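Alr1010 protein (Nostoc, PDB 3URG) is a calcium-binding protein of the CcbP family that probably sequesters calcium ions in the cyanobacterial cell. Local coordinates at residues 83-88 and 100-105; 66-71 and 79-84; 62-67 and 118-123; 22-27 and 139-144. All coordinates share one frame; numbering follows the deposited sequence.

Interaction 1 of 4, residues 83-88 and 100-105; sequences VEVLGM and VEVADI
Glu84 and Ala103 face each other as an antiparallel hydrogen-bonded pair, and their two backbone bonds begin a ladder of four. Glu84 N donates to Ala103 O at 2.9 Å and Ala103 N returns to Glu84 O, each donor lying in the carbonyl plane of its acceptor. Farther along, Leu86 N reaches Glu101 O at 2.8 Å, and Glu101 N reaches Gly87 O, with the donor tilted 22° from the carbonyl plane. Between Val85, paired with Val102, and Gly87, paired with Glu101, the register slips by one residue, a beta bulge.

Apolar contacts line both faces. On one, Val83 CG2 presses against Val102 CB at 3.5 Å; a chi1 of -58° sets this branch between its own backbone N and carbonyl carbon and turns it toward Val102. Val85 CG1 meets Val100 CG2 at 3.9 Å. On the other face Leu86 CD2 is packed tightly on Ala103 CB at 3.5 Å and also lies 3.3 Å from Glu101 OE1. The extended Glu101 chain runs obliquely past Leu86, its CG 3.9 Å from Leu86 CB. An alanine here would keep the backbone bonds but is likely to strip this aliphatic flank from Leu86, leaving the leucine freer to turn.

At the far end Glu84 OE2 touches Ile105 CD1 at 3.4 Å. Strand 77-86 is central, with strand 99-104 on one side, itself bonded to strand 111-116, and strand 64-72 on the other; Met88 leads off toward Tyr53, Leu56 and Asp57 of helix 45-59.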
loop_
_atom_site.group_PDB
_atom_site.type_symbol
_atom_site.label_atom_id
_atom_site.label_comp_id
_atom_site.label_asym_id
_atom_site.label_seq_id
_atom_site.Cartn_x
_atom_site.Cartn_y
_atom_site.Cartn_z
ATOM N N VAL A 83 10.033 11.088 2.075
ATOM C CA VAL A 83 10.704 10.320 1.038
ATOM C C VAL A 83 9.986 10.435 -0.281
ATOM O O VAL A 83 8.840 10.865 -0.326
ATOM C CB VAL A 83 10.781 8.828 1.416
ATOM C CG1 VAL A 83 11.504 8.658 2.750
ATOM C CG2 VAL A 83 9.377 8.210 1.496
ATOM N N GLU A 84 10.667 10.052 -1.354
ATOM C CA GLU A 84 9.988 9.835 -2.621
ATOM C C GLU A 84 9.607 8.372 -2.694
ATOM O O GLU A 84 10.437 7.493 -2.465
ATOM C CB GLU A 84 10.893 10.168 -3.804
ATOM C CG GLU A 84 11.036 11.646 -4.099
ATOM C CD GLU A 84 11.854 11.904 -5.356
ATOM O OE1 GLU A 84 11.625 11.221 -6.377
ATOM O OE2 GLU A 84 12.727 12.790 -5.320
ATOM N N VAL A 85 8.343 8.105 -2.994
ATOM C CA VAL A 85 7.905 6.742 -3.207
ATOM C C VAL A 85 8.114 6.423 -4.687
ATOM O O VAL A 85 7.476 7.025 -5.554
ATOM C CB VAL A 85 6.439 6.580 -2.830
ATOM C CG1 VAL A 85 6.036 5.125 -2.925
ATOM C CG2 VAL A 85 6.195 7.135 -1.428
ATOM N N LEU A 86 9.016 5.483 -4.957
ATOM C CA LEU A 86 9.525 5.239 -6.311
ATOM C C LEU A 86 8.725 4.213 -7.111
ATOM O O LEU A 86 8.705 4.251 -8.341
ATOM C CB LEU A 86 10.981 4.779 -6.236
ATOM C CG LEU A 86 12.094 5.836 -6.137
ATOM C CD1 LEU A 86 11.586 7.210 -5.707
ATOM C CD2 LEU A 86 13.201 5.344 -5.230
ATOM N N GLY A 87 8.086 3.280 -6.420
ATOM C CA GLY A 87 7.351 2.224 -7.096
ATOM C C GLY A 87 7.072 1.089 -6.133
ATOM O O GLY A 87 7.412 1.187 -4.951
ATOM N N MET A 88 6.436 0.026 -6.620
ATOM C CA MET A 88 6.228 -1.158 -5.809
ATOM C C MET A 88 7.587 -1.775 -5.546
ATOM O O MET A 88 8.473 -1.715 -6.396
ATOM C CB MET A 88 5.337 -2.173 -6.528
ATOM C CG MET A 88 3.970 -1.624 -6.930
ATOM S SD MET A 88 3.072 -0.945 -5.518
ATOM C CE MET A 88 2.655 -2.413 -4.579
ATOM N N VAL A 100 6.380 -0.859 -0.900
ATOM C CA VAL A 100 6.839 0.034 -1.936
ATOM C C VAL A 100 8.289 0.381 -1.666
ATOM O O VAL A 100 8.778 0.276 -0.539
ATOM C CB VAL A 100 6.020 1.324 -1.981
ATOM C CG1 VAL A 100 4.577 1.039 -2.484
ATOM C CG2 VAL A 100 6.010 1.994 -0.611
ATOM N N GLU A 101 8.984 0.794 -2.709
ATOM C CA GLU A 101 10.328 1.289 -2.534
ATOM C C GLU A 101 10.318 2.798 -2.387
ATOM O O GLU A 101 9.653 3.487 -3.157
ATOM C CB GLU A 101 11.176 0.930 -3.730
ATOM C CG GLU A 101 12.262 1.937 -3.941
ATOM C CD GLU A 101 13.176 1.517 -5.032
ATOM O OE1 GLU A 101 14.177 2.221 -5.291
ATOM O OE2 GLU A 101 12.878 0.466 -5.631
ATOM N N VAL A 102 11.078 3.305 -1.413
ATOM C CA VAL A 102 11.133 4.741 -1.117
ATOM C C VAL A 102 12.579 5.207 -1.019
ATOM O O VAL A 102 13.460 4.423 -0.668
ATOM C CB VAL A 102 10.395 5.089 0.200
ATOM C CG1 VAL A 102 8.981 4.446 0.203
ATOM C CG2 VAL A 102 11.177 4.621 1.419
ATOM N N ALA A 103 12.830 6.475 -1.342
ATOM C CA ALA A 103 14.194 7.000 -1.302
ATOM C C ALA A 103 14.241 8.309 -0.545
ATOM O O ALA A 103 13.375 9.161 -0.722
ATOM C CB ALA A 103 14.743 7.194 -2.717
ATOM N N ASP A 104 15.240 8.485 0.312
ATOM C CA ASP A 104 15.497 9.841 0.780
ATOM C C ASP A 104 16.663 10.401 -0.017
ATOM O O ASP A 104 17.729 9.794 -0.115
ATOM C CB ASP A 104 15.649 9.975 2.308
ATOM C CG ASP A 104 16.806 9.193 2.863
ATOM O OD1 ASP A 104 17.051 8.068 2.388
ATOM O OD2 ASP A 104 17.462 9.700 3.799
ATOM N N ILE A 105 16.416 11.543 -0.632
ATOM C CA ILE A 105 17.325 12.108 -1.608
ATOM C C ILE A 105 18.222 13.171 -0.974
ATOM O O ILE A 105 18.996 13.842 -1.656
ATOM C CB ILE A 105 16.517 12.703 -2.755
ATOM C CG1 ILE A 105 15.582 13.783 -2.213
ATOM C CG2 ILE A 105 15.702 11.615 -3.429
ATOM C CD1 ILE A 105 14.814 14.499 -3.274
#

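Interaction 2 of 4, residues 66-71 and 79-84; sequences GKWKKK and EEKTVE
Trp68 and Lys81 form the middle hydrogen-bonded pair of this antiparallel ladder, and the same face carries Lys70 and Glu79. The Trp68 side chain leaves with CG opposite the backbone N (chi1 175°), which stands the indole out from the sheet. One face of the ring is covered by Lys70 CB, 3.8 Å above its plane and over its centre; Val83 CG1 stands at the ring edge, and Trp68 CB meets Val83 CG2 at 4.3 Å.

Lys70 and Glu79 run side by side in the same direction, Lys70 CE 3.8 Å from Glu79 OE1, so methylene and carboxylate touch without a salt bridge. Lys81 bends at its outer torsions; its NZ forms a salt bridge with Asp104 of strand 99-104, while its approach to Glu79 within the strand is long.

On the opposite face the extended Glu80, its CG also turned away from the backbone N (chi1 -178°), reaches across to two lysines. Its OE1 lies 3.0 Å from Lys67 CD, and its OE2 3.7 Å from Lys69 CE. Both ammonium groups stay beyond salt-bridge range, so the attraction is probably only a diffuse electrostatic one.

Six backbone bonds hold the strands, among them Trp68 N to Lys81 O at 2.7 Å. Glu79 O receives Lys70 N from 40° above its carbonyl plane, whereas the donors of the Gly66–Val83 pair lie nearly along the C=O axis of their acceptors. Trp68 and Val83 share their face with Lys70, Glu79 and Lys81; the other carries Lys67, Lys69, Glu80 and Thr82. The ladder is that of an antiparallel beta hairpin, strands 64-72 and 77-86, within the larger sheet.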
loop_
_atom_site.group_PDB
_atom_site.type_symbol
_atom_site.label_atom_id
_atom_site.label_comp_id
_atom_site.label_asym_id
_atom_site.label_seq_id
_atom_site.Cartn_x
_atom_site.Cartn_y
_atom_site.Cartn_z
ATOM N N GLY A 66 5.820 11.172 0.273
ATOM C CA GLY A 66 5.057 10.738 1.422
ATOM C C GLY A 66 5.837 10.831 2.715
ATOM O O GLY A 66 7.065 10.967 2.704
ATOM N N LYS A 67 5.110 10.786 3.830
ATOM C CA LYS A 67 5.718 10.673 5.149
ATOM C C LYS A 67 5.702 9.199 5.503
ATOM O O LYS A 67 4.635 8.582 5.558
ATOM C CB LYS A 67 4.897 11.435 6.191
ATOM C CG LYS A 67 4.775 12.933 5.979
ATOM C CD LYS A 67 4.109 13.570 7.192
ATOM C CE LYS A 67 3.051 14.591 6.797
ATOM N NZ LYS A 67 3.638 15.831 6.215
ATOM N N TRP A 68 6.885 8.638 5.733
ATOM C CA TRP A 68 7.014 7.241 6.115
ATOM C C TRP A 68 7.274 7.106 7.611
ATOM O O TRP A 68 8.231 7.671 8.141
ATOM C CB TRP A 68 8.150 6.589 5.329
ATOM C CG TRP A 68 8.467 5.167 5.704
ATOM C CD1 TRP A 68 7.592 4.203 6.153
ATOM C CD2 TRP A 68 9.747 4.532 5.618
ATOM N NE1 TRP A 68 8.264 3.022 6.368
ATOM C CE2 TRP A 68 9.586 3.195 6.039
ATOM C CE3 TRP A 68 11.023 4.967 5.224
ATOM C CZ2 TRP A 68 10.640 2.291 6.076
ATOM C CZ3 TRP A 68 12.067 4.067 5.265
ATOM C CH2 TRP A 68 11.875 2.750 5.696
ATOM N N LYS A 69 6.413 6.361 8.298
ATOM C CA LYS A 69 6.663 6.071 9.702
ATOM C C LYS A 69 7.552 4.851 9.799
ATOM O O LYS A 69 7.083 3.712 9.708
ATOM C CB LYS A 69 5.357 5.914 10.480
ATOM C CG LYS A 69 4.923 7.227 11.081
ATOM C CD LYS A 69 3.494 7.207 11.562
ATOM C CE LYS A 69 3.128 8.531 12.225
ATOM N NZ LYS A 69 1.706 8.543 12.667
ATOM N N LYS A 70 8.848 5.113 9.937
ATOM C CA LYS A 70 9.860 4.073 10.004
ATOM C C LYS A 70 10.086 3.703 11.468
ATOM O O LYS A 70 10.692 4.465 12.232
ATOM C CB LYS A 70 11.152 4.550 9.336
ATOM C CG LYS A 70 12.292 3.540 9.363
ATOM C CD LYS A 70 13.487 4.045 8.557
ATOM C CE LYS A 70 14.807 3.712 9.232
ATOM N NZ LYS A 70 15.103 2.254 9.261
ATOM N N LYS A 71 9.579 2.535 11.853
ATOM C CA LYS A 71 9.538 2.128 13.260
ATOM C C LYS A 71 10.760 1.303 13.680
ATOM O O LYS A 71 11.251 0.469 12.918
ATOM C CB LYS A 71 8.266 1.316 13.522
ATOM C CG LYS A 71 6.969 2.029 13.168
ATOM C CD LYS A 71 5.782 1.071 13.317
ATOM C CE LYS A 71 4.483 1.755 12.923
ATOM N NZ LYS A 71 3.322 0.829 12.984
ATOM N N GLU A 79 11.020 7.002 13.466
ATOM C CA GLU A 79 11.542 8.051 12.586
ATOM C C GLU A 79 10.561 8.325 11.458
ATOM O O GLU A 79 10.397 7.505 10.547
ATOM C CB GLU A 79 12.893 7.643 11.999
ATOM C CG GLU A 79 13.579 8.731 11.164
ATOM C CD GLU A 79 14.903 8.275 10.567
ATOM O OE1 GLU A 79 15.301 7.114 10.819
ATOM O OE2 GLU A 79 15.544 9.077 9.847
ATOM N N GLU A 80 9.908 9.478 11.516
ATOM C CA GLU A 80 9.029 9.891 10.431
ATOM C C GLU A 80 9.848 10.535 9.312
ATOM O O GLU A 80 10.273 11.685 9.426
ATOM C CB GLU A 80 7.950 10.844 10.945
ATOM C CG GLU A 80 6.953 11.277 9.881
ATOM C CD GLU A 80 5.756 12.000 10.467
ATOM O OE1 GLU A 80 5.347 13.039 9.903
ATOM O OE2 GLU A 80 5.227 11.532 11.498
ATOM N N LYS A 81 10.074 9.781 8.240
ATOM C CA LYS A 81 10.944 10.216 7.152
ATOM C C LYS A 81 10.131 10.784 5.987
ATOM O O LYS A 81 9.044 10.292 5.683
ATOM C CB LYS A 81 11.788 9.044 6.633
ATOM C CG LYS A 81 13.147 8.833 7.302
ATOM C CD LYS A 81 13.976 7.820 6.513
ATOM C CE LYS A 81 15.471 8.167 6.526
ATOM N NZ LYS A 81 15.739 9.566 6.038
ATOM N N THR A 82 10.672 11.800 5.324
ATOM C CA THR A 82 10.034 12.359 4.132
ATOM C C THR A 82 10.747 11.846 2.898
ATOM O O THR A 82 11.927 12.122 2.687
ATOM C CB THR A 82 10.015 13.902 4.146
ATOM O OG1 THR A 82 9.098 14.350 5.151
ATOM C CG2 THR A 82 9.559 14.437 2.789
ATOM N N VAL A 83 10.033 11.088 2.075
ATOM C CA VAL A 83 10.704 10.320 1.038
ATOM C C VAL A 83 9.986 10.435 -0.281
ATOM O O VAL A 83 8.840 10.865 -0.326
ATOM C CB VAL A 83 10.781 8.828 1.416
ATOM C CG1 VAL A 83 11.504 8.658 2.750
ATOM C CG2 VAL A 83 9.377 8.210 1.496
ATOM N N GLU A 84 10.667 10.052 -1.354
ATOM C CA GLU A 84 9.988 9.835 -2.621
ATOM C C GLU A 84 9.607 8.372 -2.694
ATOM O O GLU A 84 10.437 7.493 -2.465
ATOM C CB GLU A 84 10.893 10.168 -3.804
ATOM C CG GLU A 84 11.036 11.646 -4.099
ATOM C CD GLU A 84 11.854 11.904 -5.356
ATOM O OE1 GLU A 84 11.625 11.221 -6.377
ATOM O OE2 GLU A 84 12.727 12.790 -5.320
#

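Interaction 3 of 4, residues 62-67 and 118-123; sequences FPFMGK and SDIEAI
Phe64 lays its ring near Ala122, CE1 coming within 4.0 Å of Ala122 CB, while Ile120 CG2 stands at the ring edge. The ring is put there by a chi1 of 62°, which sets CG between the backbone N and the carbonyl carbon; Ile133 and Thr129 of helix 127-141 touch it as well.

Two residues on, Gly66 forms an antiparallel non-hydrogen-bonded pair with Ala122, its CA 3.2 Å from Glu121 O and 4.1 Å from the CA of Ala122. A side chain on Gly66 would probably collide with Ile120 CG2, so the lack of one permits this close pairing.

Lys67 and Glu121 are the hydrogen-bonded pair beside it: Lys67 N donates to Glu121 O at 2.8 Å and Glu121 N returns to Lys67 O. Their side chains lie alongside each other, with Lys67 CE 3.2 Å from Glu121 OE1. Ile123 CD1 meets Lys67 CG at 4.0 Å, the two chains crossing at about a right angle. Ile123 N gives the third bond, to Met65 O, and one water joins Met65 N to Ile123 O, extending the link where direct pairing ends.

Strand 120-122 thus edges the sheet by backbone bonds, with apolar packing toward helix 127-141. Outside, Lys67 NZ and Glu121 OE1 remain too far apart for a salt bridge, so their opposite charges probably contribute only weakly.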
loop_
_atom_site.group_PDB
_atom_site.type_symbol
_atom_site.label_atom_id
_atom_site.label_comp_id
_atom_site.label_asym_id
_atom_site.label_seq_id
_atom_site.Cartn_x
_atom_site.Cartn_y
_atom_site.Cartn_z
ATOM N N PHE A 62 3.623 6.925 -9.724
ATOM C CA PHE A 62 4.991 7.121 -9.239
ATOM C C PHE A 62 5.772 8.123 -10.110
ATOM O O PHE A 62 5.573 8.177 -11.318
ATOM C CB PHE A 62 5.756 5.798 -9.221
ATOM C CG PHE A 62 5.084 4.710 -8.438
ATOM C CD1 PHE A 62 5.003 4.778 -7.058
ATOM C CD2 PHE A 62 4.576 3.596 -9.082
ATOM C CE1 PHE A 62 4.400 3.759 -6.333
ATOM C CE2 PHE A 62 3.969 2.573 -8.362
ATOM C CZ PHE A 62 3.881 2.661 -6.990
ATOM N N PRO A 63 6.676 8.901 -9.498
ATOM C CA PRO A 63 6.966 8.884 -8.067
ATOM C C PRO A 63 6.094 9.898 -7.369
ATOM O O PRO A 63 5.591 10.801 -8.004
ATOM C CB PRO A 63 8.427 9.360 -7.999
ATOM C CG PRO A 63 8.721 9.985 -9.375
ATOM C CD PRO A 63 7.485 9.910 -10.203
ATOM N N PHE A 64 5.896 9.743 -6.071
ATOM C CA PHE A 64 5.180 10.757 -5.315
ATOM C C PHE A 64 5.836 10.889 -3.951
ATOM O O PHE A 64 6.632 10.038 -3.549
ATOM C CB PHE A 64 3.666 10.452 -5.217
ATOM C CG PHE A 64 3.333 9.165 -4.491
ATOM C CD1 PHE A 64 3.157 9.150 -3.115
ATOM C CD2 PHE A 64 3.160 7.981 -5.196
ATOM C CE1 PHE A 64 2.838 7.970 -2.449
ATOM C CE2 PHE A 64 2.837 6.805 -4.546
ATOM C CZ PHE A 64 2.679 6.799 -3.169
ATOM N N MET A 65 5.531 11.958 -3.239
ATOM C CA MET A 65 6.132 12.114 -1.926
ATOM C C MET A 65 5.216 11.668 -0.797
ATOM O O MET A 65 3.994 11.759 -0.894
ATOM C CB MET A 65 6.612 13.540 -1.735
ATOM C CG MET A 65 7.922 13.776 -2.456
ATOM S SD MET A 65 8.270 15.499 -2.591
ATOM C CE MET A 65 6.722 16.090 -3.274
ATOM N N GLY A 66 5.820 11.172 0.273
ATOM C CA GLY A 66 5.057 10.738 1.422
ATOM C C GLY A 66 5.837 10.831 2.715
ATOM O O GLY A 66 7.065 10.967 2.704
ATOM N N LYS A 67 5.110 10.786 3.830
ATOM C CA LYS A 67 5.718 10.673 5.149
ATOM C C LYS A 67 5.702 9.199 5.503
ATOM O O LYS A 67 4.635 8.582 5.558
ATOM C CB LYS A 67 4.897 11.435 6.191
ATOM C CG LYS A 67 4.775 12.933 5.979
ATOM C CD LYS A 67 4.109 13.570 7.192
ATOM C CE LYS A 67 3.051 14.591 6.797
ATOM N NZ LYS A 67 3.638 15.831 6.215
ATOM N N SER A 118 1.160 0.675 4.028
ATOM C CA SER A 118 0.285 1.042 5.140
ATOM C C SER A 118 0.956 2.005 6.122
ATOM O O SER A 118 0.292 2.557 7.005
ATOM C CB SER A 118 -0.178 -0.216 5.892
ATOM O OG SER A 118 0.926 -0.866 6.502
ATOM N N ASP A 119 2.267 2.189 5.972
ATOM C CA ASP A 119 3.032 3.138 6.800
ATOM C C ASP A 119 3.354 4.456 6.089
ATOM O O ASP A 119 4.131 5.283 6.598
ATOM C CB ASP A 119 4.337 2.505 7.274
ATOM C CG ASP A 119 4.128 1.473 8.373
ATOM O OD1 ASP A 119 3.151 1.613 9.133
ATOM O OD2 ASP A 119 4.963 0.545 8.488
ATOM N N ILE A 120 2.743 4.656 4.926
ATOM C CA ILE A 120 2.996 5.837 4.112
ATOM C C ILE A 120 1.796 6.781 4.110
ATOM O O ILE A 120 0.671 6.378 3.811
ATOM C CB ILE A 120 3.282 5.468 2.646
ATOM C CG1 ILE A 120 4.547 4.626 2.522
ATOM C CG2 ILE A 120 3.363 6.746 1.775
ATOM C CD1 ILE A 120 5.796 5.339 2.964
ATOM N N GLU A 121 2.045 8.046 4.415
ATOM C CA GLU A 121 1.017 9.066 4.304
ATOM C C GLU A 121 1.403 9.939 3.110
ATOM O O GLU A 121 2.370 10.689 3.179
ATOM C CB GLU A 121 0.965 9.890 5.594
ATOM C CG GLU A 121 -0.264 10.771 5.734
ATOM C CD GLU A 121 -0.220 11.650 6.982
ATOM O OE1 GLU A 121 0.767 12.404 7.159
ATOM O OE2 GLU A 121 -1.180 11.591 7.781
ATOM N N ALA A 122 0.667 9.814 2.011
ATOM C CA ALA A 122 0.982 10.525 0.775
ATOM C C ALA A 122 0.782 12.032 0.911
ATOM O O ALA A 122 -0.124 12.488 1.605
ATOM C CB ALA A 122 0.151 9.988 -0.361
ATOM N N ILE A 123 1.621 12.802 0.231
ATOM C CA ILE A 123 1.543 14.265 0.301
ATOM C C ILE A 123 1.074 14.880 -1.014
ATOM O O ILE A 123 1.715 14.713 -2.050
ATOM C CB ILE A 123 2.899 14.872 0.707
ATOM C CG1 ILE A 123 3.364 14.267 2.031
ATOM C CG2 ILE A 123 2.795 16.395 0.837
ATOM C CD1 ILE A 123 4.773 14.636 2.384
HETATM O O HOH W 1 3.700 13.975 -4.103
#

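Interaction 4 of 4, residues 22-27 and 139-144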
loop_
_atom_site.group_PDB
_atom_site.type_symbol
_atom_site.label_atom_id
_atom_site.label_comp_id
_atom_site.label_asym_id
_atom_site.label_seq_id
_atom_site.Cartn_x
_atom_site.Cartn_y
_atom_site.Cartn_z
ATOM N N ALA A 22 -13.301 -6.479 11.783
ATOM C CA ALA A 22 -13.302 -5.214 11.051
ATOM C C ALA A 22 -13.377 -4.005 11.986
ATOM O O ALA A 22 -14.137 -4.007 12.954
ATOM C CB ALA A 22 -14.461 -5.182 10.053
ATOM N N SER A 23 -12.610 -2.962 11.676
ATOM C CA SER A 23 -12.621 -1.745 12.489
ATOM C C SER A 23 -13.397 -0.620 11.811
ATOM O O SER A 23 -13.625 0.431 12.407
ATOM C CB SER A 23 -11.192 -1.286 12.815
ATOM O OG SER A 23 -10.575 -0.657 11.701
ATOM N N VAL A 24 -13.796 -0.845 10.562
ATOM C CA VAL A 24 -14.643 0.105 9.848
ATOM C C VAL A 24 -15.824 -0.611 9.203
ATOM O O VAL A 24 -15.769 -1.816 8.936
ATOM C CB VAL A 24 -13.858 0.887 8.776
ATOM C CG1 VAL A 24 -12.615 1.521 9.388
ATOM C CG2 VAL A 24 -13.475 -0.025 7.619
ATOM N N GLU A 25 -16.900 0.127 8.964
ATOM C CA GLU A 25 -18.075 -0.449 8.326
ATOM C C GLU A 25 -17.804 -0.648 6.842
ATOM O O GLU A 25 -16.909 -0.020 6.274
ATOM C CB GLU A 25 -19.290 0.461 8.516
ATOM C CG GLU A 25 -19.755 0.592 9.962
ATOM C CD GLU A 25 -20.407 -0.676 10.492
ATOM O OE1 GLU A 25 -21.490 -0.572 11.107
ATOM O OE2 GLU A 25 -19.845 -1.775 10.292
ATOM N N ARG A 26 -18.576 -1.528 6.218
ATOM C CA ARG A 26 -18.469 -1.723 4.781
ATOM C C ARG A 26 -18.603 -0.394 4.050
ATOM O O ARG A 26 -19.434 0.451 4.414
ATOM C CB ARG A 26 -19.540 -2.700 4.293
ATOM C CG ARG A 26 -19.158 -4.160 4.473
ATOM C CD ARG A 26 -20.270 -5.087 3.999
ATOM N NE ARG A 26 -20.454 -5.033 2.547
ATOM C CZ ARG A 26 -19.908 -5.896 1.694
ATOM N NH1 ARG A 26 -19.130 -6.869 2.153
ATOM N NH2 ARG A 26 -20.126 -5.787 0.388
ATOM N N ASP A 27 -17.761 -0.199 3.039
ATOM C CA ASP A 27 -17.912 0.912 2.108
ATOM C C ASP A 27 -18.175 0.279 0.748
ATOM O O ASP A 27 -17.261 -0.280 0.140
ATOM C CB ASP A 27 -16.643 1.778 2.064
ATOM C CG ASP A 27 -16.762 2.954 1.088
ATOM O OD1 ASP A 27 -17.395 2.808 0.026
ATOM O OD2 ASP A 27 -16.213 4.028 1.383
ATOM N N TRP A 139 -9.081 -2.194 2.907
ATOM C CA TRP A 139 -8.953 -3.648 2.909
ATOM C C TRP A 139 -8.375 -4.152 4.242
ATOM O O TRP A 139 -8.887 -5.109 4.836
ATOM C CB TRP A 139 -8.079 -4.063 1.711
ATOM C CG TRP A 139 -7.616 -5.500 1.654
ATOM C CD1 TRP A 139 -6.506 -6.022 2.244
ATOM C CD2 TRP A 139 -8.210 -6.567 0.900
ATOM N NE1 TRP A 139 -6.388 -7.358 1.931
ATOM C CE2 TRP A 139 -7.418 -7.710 1.101
ATOM C CE3 TRP A 139 -9.346 -6.668 0.084
ATOM C CZ2 TRP A 139 -7.729 -8.943 0.528
ATOM C CZ3 TRP A 139 -9.644 -7.888 -0.487
ATOM C CH2 TRP A 139 -8.842 -9.006 -0.262
ATOM N N LEU A 140 -7.326 -3.489 4.722
ATOM C CA LEU A 140 -6.670 -3.900 5.971
ATOM C C LEU A 140 -7.575 -3.628 7.170
ATOM O O LEU A 140 -7.740 -4.475 8.040
ATOM C CB LEU A 140 -5.349 -3.152 6.138
ATOM C CG LEU A 140 -4.279 -3.557 5.124
ATOM C CD1 LEU A 140 -3.053 -2.663 5.228
ATOM C CD2 LEU A 140 -3.903 -5.015 5.327
ATOM N N ALA A 141 -8.175 -2.445 7.189
ATOM C CA ALA A 141 -9.101 -2.061 8.246
ATOM C C ALA A 141 -10.254 -3.061 8.370
ATOM O O ALA A 141 -10.766 -3.304 9.467
ATOM C CB ALA A 141 -9.642 -0.669 7.975
ATOM N N ARG A 142 -10.674 -3.638 7.249
ATOM C CA ARG A 142 -11.798 -4.563 7.282
ATOM C C ARG A 142 -11.346 -5.916 7.816
ATOM O O ARG A 142 -12.167 -6.783 8.130
ATOM C CB ARG A 142 -12.447 -4.712 5.888
ATOM C CG ARG A 142 -13.315 -3.532 5.464
ATOM C CD ARG A 142 -14.619 -3.487 6.253
ATOM N NE ARG A 142 -15.417 -4.681 5.997
ATOM C CZ ARG A 142 -16.492 -5.020 6.691
ATOM N NH1 ARG A 142 -16.908 -4.248 7.690
ATOM N NH2 ARG A 142 -17.148 -6.135 6.386
ATOM N N GLY A 143 -10.040 -6.102 7.932
ATOM C CA GLY A 143 -9.523 -7.368 8.411
ATOM C C GLY A 143 -9.387 -8.399 7.307
ATOM O O GLY A 143 -9.210 -9.582 7.577
ATOM N N TYR A 144 -9.468 -7.961 6.057
ATOM C CA TYR A 144 -9.318 -8.889 4.942
ATOM C C TYR A 144 -7.859 -9.310 4.821
ATOM O O TYR A 144 -6.960 -8.528 5.096
ATOM C CB TYR A 144 -9.772 -8.257 3.617
ATOM C CG TYR A 144 -11.216 -7.789 3.601
ATOM C CD1 TYR A 144 -12.174 -8.393 4.406
ATOM C CD2 TYR A 144 -11.621 -6.752 2.767
ATOM C CE1 TYR A 144 -13.490 -7.969 4.394
ATOM C CE2 TYR A 144 -12.938 -6.318 2.751
ATOM C CZ TYR A 144 -13.864 -6.932 3.566
ATOM O OH TYR A 144 -15.176 -6.511 3.553
#
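Ala22 CB lies over one face of the Arg142 guanidinium, 3.5 Å from Arg142 NH1. Ser23 comes next, its backbone N donating to Ala141 O at 2.9 Å in a nearly straight bond (172° at the hydrogen), and its OG adding a weak one to the same oxygen. Val24 contributes side chain and backbone: CG2 packs on Ala141 CB at 3.9 Å, and its carbonyl O takes a bond from Arg142 NH1 at 3.0 Å, in the guanidinium plane. Arg26 closes the opposite face, its CG 3.4 Å from Arg142 NH2; the two guanidinium planes stand 84° apart, and Arg26 NE makes a salt bridge to Glu28.

Arg142 reaches this position through bends at chi2 and chi3, and its NE is held by Tyr144 OH at 3.1 Å, a hydroxyl also bonded to Glu31. A leucine in its place would probably leave Val24 O without its donor and take one partner from the Tyr144 hydroxyl. With one face on Ala22 and the other on Arg26, the guanidinium is gripped by in-plane bonds and by carbon, which pins a surface loop to a Schellman-terminated helix.

Interactions 1, 2 and 3 belong to one antiparallel sheet, while interaction 4 lies apart on the surface, about 21 Å or more between centres. Interactions 1 and 2 share strand 77-86, interactions 2 and 3 share strand 64-72, so the three step across the sheet from strand 99-104 to strand 120-122. Each is partly buried and rests on a backbone ladder. Interaction 1 has valines on one face and Leu86, Ala103 and Glu101 on the other; lysine and glutamate pairs mark interactions 2 and 3. Interaction 4 has no ladder: an arginine side chain and two backbone carbonyls tie the N-terminal loop to the final helix. It touches interaction 3 where Ser118 packs on Leu140, and does not touch interactions 1 and 2.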